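Local coordinates for transcription regulator PadR N-terminal domain-containing protein (Streptococcus mutans, PDB 3L7W), which probably binds DNA as a dimeric transcriptional regulator of the PadR family, through a winged helix-turn-helix domain, at residues A[4-7]-A[8-11]; A[88-91]-A[92-96]. All blocks are in the same frame, centred on the assembly; numbering follows the deposited sequence.

Interaction 1 (A[4-7]-A[8-11]); sequences PVSA and LLIE
With a chi1 of 67°, Ser6 sets its OG between its own backbone N and carbonyl carbon, leaning forward onto the first turn of the helix, where it accepts from the N-H of Leu9; Val5, with CG1 anti to its N (chi1 174°), sends that methyl toward Leu9 and Ile10. Ser6 is thus the N-cap of helix 7-20. The bond from Leu9 N to Ser6 OG, 3.2 Å long, gives one of the first-turn amides of the helix a side-chain acceptor. The regular pattern then takes over. Ile10 N donates to Ser6 O at 2.9 Å, and Glu11 N to Ala7 O at 3.0 Å.

An apolar contact accompanies the cap. Val5 CG1 rests 3.6 Å from Leu9 CB and 3.7 Å from Ile10 CD1, its side chain crossing each at roughly a right angle, so one methyl of the residue before the cap touches both. The pairing of Val5 with Ile10, the residue before the cap against the fourth of the helix, is a hydrophobic staple. Ile10 CG1 also passes 3.2 Å from Ser6 O, flanking the carbonyl that receives its own N-H.

The helix start packs on helix 40-52, on the loop before it and on the second subunit. Ile10 packs on Leu43 and Ile46 of helix 40-52, and Glu11 forms a salt bridge with Lys49 of that helix. Val5 meets Ile35 and Ala36 in the loop, while Leu8 and Leu9 face Tyr2 and Tyr91 of the second subunit, whose Tyr91 OH also hydrogen-bonds Pro4 O.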
ATOM      1  N   PRO A   4      -3.451  -5.223  -1.665  1.00 27.05           N
ATOM      2  CA  PRO A   4      -4.528  -4.814  -0.768  1.00 32.20           C
ATOM      3  C   PRO A   4      -4.377  -3.343  -0.414  1.00 33.66           C
ATOM      4  O   PRO A   4      -3.296  -2.787  -0.580  1.00 27.76           O
ATOM      5  CB  PRO A   4      -4.289  -5.651   0.494  1.00 32.80           C
ATOM      6  CG  PRO A   4      -2.932  -6.292   0.331  1.00 32.30           C
ATOM      7  CD  PRO A   4      -2.316  -5.811  -0.942  1.00 29.34           C
ATOM      8  N   VAL A   5      -5.456  -2.742   0.077  1.00 30.28           N
ATOM      9  CA  VAL A   5      -5.438  -1.373   0.547  1.00 25.87           C
ATOM     10  C   VAL A   5      -5.691  -1.387   2.056  1.00 27.16           C
ATOM     11  O   VAL A   5      -6.752  -1.783   2.509  1.00 29.16           O
ATOM     12  CB  VAL A   5      -6.554  -0.570  -0.125  1.00 28.40           C
ATOM     13  CG1 VAL A   5      -6.651   0.854   0.477  1.00 33.52           C
ATOM     14  CG2 VAL A   5      -6.363  -0.554  -1.629  1.00 29.55           C
ATOM     15  N   SER A   6      -4.721  -0.934   2.833  1.00 26.94           N
ATOM     16  CA  SER A   6      -4.864  -0.954   4.277  1.00 28.56           C
ATOM     17  C   SER A   6      -5.941   0.028   4.720  1.00 31.20           C
ATOM     18  O   SER A   6      -6.282   0.953   3.987  1.00 26.99           O
ATOM     19  CB  SER A   6      -3.533  -0.604   4.938  1.00 37.01           C
ATOM     20  OG  SER A   6      -3.180   0.746   4.680  1.00 29.59           O
ATOM     21  N   ALA A   7      -6.480  -0.189   5.918  1.00 31.31           N
ATOM     22  CA  ALA A   7      -7.495   0.688   6.468  1.00 33.57           C
ATOM     23  C   ALA A   7      -6.971   2.113   6.467  1.00 35.16           C
ATOM     24  O   ALA A   7      -7.699   3.041   6.124  1.00 32.75           O
ATOM     25  CB  ALA A   7      -7.888   0.249   7.880  1.00 33.06           C
ATOM     26  N   LEU A   8      -5.697   2.279   6.823  1.00 35.18           N
ATOM     27  CA  LEU A   8      -5.090   3.611   6.867  1.00 33.61           C
ATOM     28  C   LEU A   8      -5.134   4.268   5.504  1.00 32.94           C
ATOM     29  O   LEU A   8      -5.393   5.464   5.390  1.00 32.77           O
ATOM     30  CB  LEU A   8      -3.651   3.554   7.374  1.00 26.90           C
ATOM     31  CG  LEU A   8      -3.542   3.158   8.850  1.00 39.98           C
ATOM     32  CD1 LEU A   8      -2.092   3.070   9.299  1.00 37.49           C
ATOM     33  CD2 LEU A   8      -4.305   4.157   9.702  1.00 36.58           C
ATOM     34  N   LEU A   9      -4.894   3.478   4.466  1.00 28.69           N
ATOM     35  CA  LEU A   9      -4.912   4.000   3.105  1.00 28.11           C
ATOM     36  C   LEU A   9      -6.351   4.338   2.710  1.00 25.91           C
ATOM     37  O   LEU A   9      -6.592   5.302   1.997  1.00 25.09           O
ATOM     38  CB  LEU A   9      -4.316   2.981   2.138  1.00 26.19           C
ATOM     39  CG  LEU A   9      -3.206   3.477   1.227  1.00 36.86           C
ATOM     40  CD1 LEU A   9      -2.828   2.396   0.199  1.00 34.79           C
ATOM     41  CD2 LEU A   9      -3.609   4.764   0.543  1.00 40.66           C
ATOM     42  N   ILE A  10      -7.303   3.532   3.183  1.00 20.90           N
ATOM     43  CA  ILE A  10      -8.724   3.800   2.951  1.00 22.61           C
ATOM     44  C   ILE A  10      -9.092   5.170   3.508  1.00 27.58           C
ATOM     45  O   ILE A  10      -9.851   5.922   2.894  1.00 35.57           O
ATOM     46  CB  ILE A  10      -9.606   2.754   3.644  1.00 27.38           C
ATOM     47  CG1 ILE A  10      -9.314   1.349   3.091  1.00 29.77           C
ATOM     48  CG2 ILE A  10     -11.099   3.109   3.502  1.00 26.32           C
ATOM     49  CD1 ILE A  10     -10.053   1.034   1.838  1.00 30.37           C
ATOM     50  N   GLU A  11      -8.557   5.481   4.685  1.00 28.51           N
ATOM     51  CA  GLU A  11      -8.816   6.764   5.328  1.00 25.60           C
ATOM     52  C   GLU A  11      -8.301   7.860   4.426  1.00 25.28           C
ATOM     53  O   GLU A  11      -9.013   8.806   4.116  1.00 26.69           O
ATOM     54  CB  GLU A  11      -8.143   6.836   6.701  1.00 24.19           C
ATOM     55  CG  GLU A  11      -8.852   5.993   7.751  1.00 31.76           C
ATOM     56  CD  GLU A  11      -8.121   5.943   9.075  1.00 31.47           C
ATOM     57  OE1 GLU A  11      -7.140   6.684   9.247  1.00 39.72           O
ATOM     58  OE2 GLU A  11      -8.525   5.159   9.946  1.00 38.96           O
TER

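Interaction 2 (A[88-91]-A[92-96]); sequences WSVY and KMTID
Residues 88-96 form continuous alpha-helix, in which Lys92 N, Met93 N and Ile95 N reach the carbonyls of Trp88, Ser89 and Tyr91 with N-H...O angles of 169° to 171°. Lys92 lies across the indole of Trp88 one turn back: its CG sits over one face, 3.9 Å from the centroid of the six-membered ring in a CH-pi contact; CD lies beside Trp88 NE1, and the bend at chi3 (-50°) brings CE alongside that nitrogen too. The indole N-H and the ammonium are thereby brought to the same neighbour, Asp96 of the second subunit, whose OD1 takes Trp88 NE1 and whose OD2 pairs with Lys92 NZ.

Ile95 stands over a face of the Tyr91 ring, with Ile95 CD1 3.4 Å from Tyr91 CE2. On another side of the helix, Val90 O accepts twice from Thr94. The backbone N approaches at 2.8 Å, and OG1 at 2.7 Å comes from above the carbonyl plane, which gives the hydroxyl proton an acceptor within its own helix.

The reciprocal Trp88, Lys92 and Asp96 bonds between subunits, with Trp88 also packed on Ile95 of the second subunit, are consistent with the C-terminal dimerisation helix of PadR-like regulators.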
ATOM      1  N   TRP A  88       1.879   9.228   2.048  1.00 36.36           N
ATOM      2  CA  TRP A  88       1.652   8.383   0.894  1.00 33.70           C
ATOM      3  C   TRP A  88       2.771   8.604  -0.098  1.00 33.50           C
ATOM      4  O   TRP A  88       3.284   7.655  -0.700  1.00 33.82           O
ATOM      5  CB  TRP A  88       0.303   8.695   0.266  1.00 32.41           C
ATOM      6  CG  TRP A  88       0.099   8.056  -1.059  1.00 36.36           C
ATOM      7  CD1 TRP A  88      -0.116   8.690  -2.252  1.00 36.33           C
ATOM      8  CD2 TRP A  88       0.081   6.648  -1.341  1.00 25.95           C
ATOM      9  NE1 TRP A  88      -0.268   7.765  -3.252  1.00 37.68           N
ATOM     10  CE2 TRP A  88      -0.144   6.507  -2.725  1.00 33.90           C
ATOM     11  CE3 TRP A  88       0.249   5.500  -0.559  1.00 28.99           C
ATOM     12  CZ2 TRP A  88      -0.218   5.255  -3.348  1.00 36.44           C
ATOM     13  CZ3 TRP A  88       0.177   4.244  -1.185  1.00 29.12           C
ATOM     14  CH2 TRP A  88      -0.054   4.140  -2.564  1.00 31.47           C
ATOM     15  N   SER A  89       3.166   9.863  -0.258  1.00 26.81           N
ATOM     16  CA  SER A  89       4.232  10.200  -1.190  1.00 27.16           C
ATOM     17  C   SER A  89       5.499   9.478  -0.747  1.00 33.09           C
ATOM     18  O   SER A  89       6.135   8.792  -1.539  1.00 34.88           O
ATOM     19  CB  SER A  89       4.462  11.704  -1.226  1.00 32.38           C
ATOM     20  OG  SER A  89       5.434  12.050  -2.195  1.00 41.86           O
ATOM     21  N   VAL A  90       5.836   9.625   0.531  1.00 30.13           N
ATOM     22  CA  VAL A  90       6.986   8.952   1.120  1.00 31.34           C
ATOM     23  C   VAL A  90       6.922   7.433   0.930  1.00 27.38           C
ATOM     24  O   VAL A  90       7.892   6.813   0.527  1.00 34.76           O
ATOM     25  CB  VAL A  90       7.091   9.279   2.623  1.00 33.92           C
ATOM     26  CG1 VAL A  90       8.038   8.313   3.314  1.00 38.95           C
ATOM     27  CG2 VAL A  90       7.564  10.710   2.812  1.00 36.88           C
ATOM     28  N   TYR A  91       5.773   6.847   1.235  1.00 27.11           N
ATOM     29  CA  TYR A  91       5.567   5.419   1.066  1.00 29.43           C
ATOM     30  C   TYR A  91       5.934   5.043  -0.358  1.00 33.30           C
ATOM     31  O   TYR A  91       6.734   4.146  -0.583  1.00 30.58           O
ATOM     32  CB  TYR A  91       4.104   5.112   1.272  1.00 24.72           C
ATOM     33  CG  TYR A  91       3.697   3.659   1.373  1.00 25.20           C
ATOM     34  CD1 TYR A  91       3.786   2.970   2.577  1.00 24.49           C
ATOM     35  CD2 TYR A  91       3.135   3.005   0.292  1.00 29.17           C
ATOM     36  CE1 TYR A  91       3.364   1.652   2.686  1.00 25.54           C
ATOM     37  CE2 TYR A  91       2.707   1.690   0.391  1.00 25.22           C
ATOM     38  CZ  TYR A  91       2.818   1.022   1.591  1.00 23.26           C
ATOM     39  OH  TYR A  91       2.371  -0.277   1.686  1.00 30.84           O
ATOM     40  N   LYS A  92       5.336   5.744  -1.311  1.00 26.96           N
ATOM     41  CA  LYS A  92       5.563   5.470  -2.713  1.00 33.99           C
ATOM     42  C   LYS A  92       7.028   5.585  -3.071  1.00 37.41           C
ATOM     43  O   LYS A  92       7.579   4.666  -3.661  1.00 42.57           O
ATOM     44  CB  LYS A  92       4.763   6.426  -3.590  1.00 34.66           C
ATOM     45  CG  LYS A  92       3.339   5.995  -3.840  1.00 34.30           C
ATOM     46  CD  LYS A  92       2.704   6.882  -4.897  1.00 33.17           C
ATOM     47  CE  LYS A  92       2.923   8.350  -4.559  1.00 42.43           C
ATOM     48  NZ  LYS A  92       2.116   9.285  -5.396  1.00 42.38           N
HETATM   49  N   MSE A  93       7.657   6.711  -2.733  1.00 31.96           N
HETATM   50  CA  MSE A  93       9.026   6.903  -3.137  0.50 35.87           C
HETATM   51  C   MSE A  93       9.920   5.864  -2.486  1.00 31.08           C
HETATM   52  O   MSE A  93      10.872   5.407  -3.086  1.00 41.21           O
HETATM   53  CB  MSE A  93       9.471   8.309  -2.777  0.50 34.10           C
HETATM   54  CG  MSE A  93       8.671   9.357  -3.493  0.50 25.80           C
HETATM   55 SE   MSE A  93       9.117  11.060  -2.730  0.60 51.51          SE
HETATM   56  CE  MSE A  93      10.901  11.196  -3.362  0.50 24.11           C
ATOM     57  N   THR A  94       9.590   5.502  -1.262  1.00 29.97           N
ATOM     58  CA  THR A  94      10.426   4.588  -0.533  1.00 34.53           C
ATOM     59  C   THR A  94      10.343   3.213  -1.168  1.00 33.01           C
ATOM     60  O   THR A  94      11.358   2.580  -1.391  1.00 32.17           O
ATOM     61  CB  THR A  94      10.044   4.574   0.925  1.00 33.58           C
ATOM     62  OG1 THR A  94      10.247   5.893   1.447  1.00 38.50           O
ATOM     63  CG2 THR A  94      10.922   3.595   1.694  1.00 27.55           C
ATOM     64  N   ILE A  95       9.129   2.779  -1.488  1.00 27.25           N
ATOM     65  CA  ILE A  95       8.935   1.533  -2.195  1.00 28.46           C
ATOM     66  C   ILE A  95       9.641   1.569  -3.548  1.00 30.65           C
ATOM     67  O   ILE A  95      10.441   0.693  -3.870  1.00 30.20           O
ATOM     68  CB  ILE A  95       7.451   1.234  -2.340  1.00 31.23           C
ATOM     69  CG1 ILE A  95       6.901   0.846  -0.969  1.00 27.24           C
ATOM     70  CG2 ILE A  95       7.220   0.113  -3.342  1.00 29.61           C
ATOM     71  CD1 ILE A  95       5.479   0.384  -1.010  1.00 39.72           C
ATOM     72  N   ASP A  96       9.376   2.608  -4.323  1.00 32.90           N
ATOM     73  CA  ASP A  96       9.987   2.732  -5.637  1.00 30.93           C
ATOM     74  C   ASP A  96      11.498   2.841  -5.513  1.00 35.45           C
ATOM     75  O   ASP A  96      12.238   2.311  -6.335  1.00 37.44           O
ATOM     76  CB  ASP A  96       9.425   3.946  -6.369  1.00 32.52           C
ATOM     77  CG  ASP A  96       8.002   3.736  -6.823  1.00 36.36           C
ATOM     78  OD1 ASP A  96       7.510   2.588  -6.774  1.00 37.63           O
ATOM     79  OD2 ASP A  96       7.375   4.719  -7.242  1.00 32.67           O
TER

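How the interactions relate
From the N terminus, interaction 1 comes first, turning the loop before helix 7-20 into the first turn of that helix. Interaction 2 lies far along the chain on helix 75-100, after the remaining helices and the strands. The two are in series, neither nested nor crossed, and each is local. Their centres are 15 Å apart, yet they meet within the chain, where Leu9 CD1 packs 3.8 Å from Trp88 CZ3; this joins the opening helix to the long C-terminal one. Both also touch the second subunit, so the start of helix 7-20 and the C-terminal half of helix 75-100 contribute to one dimer interface.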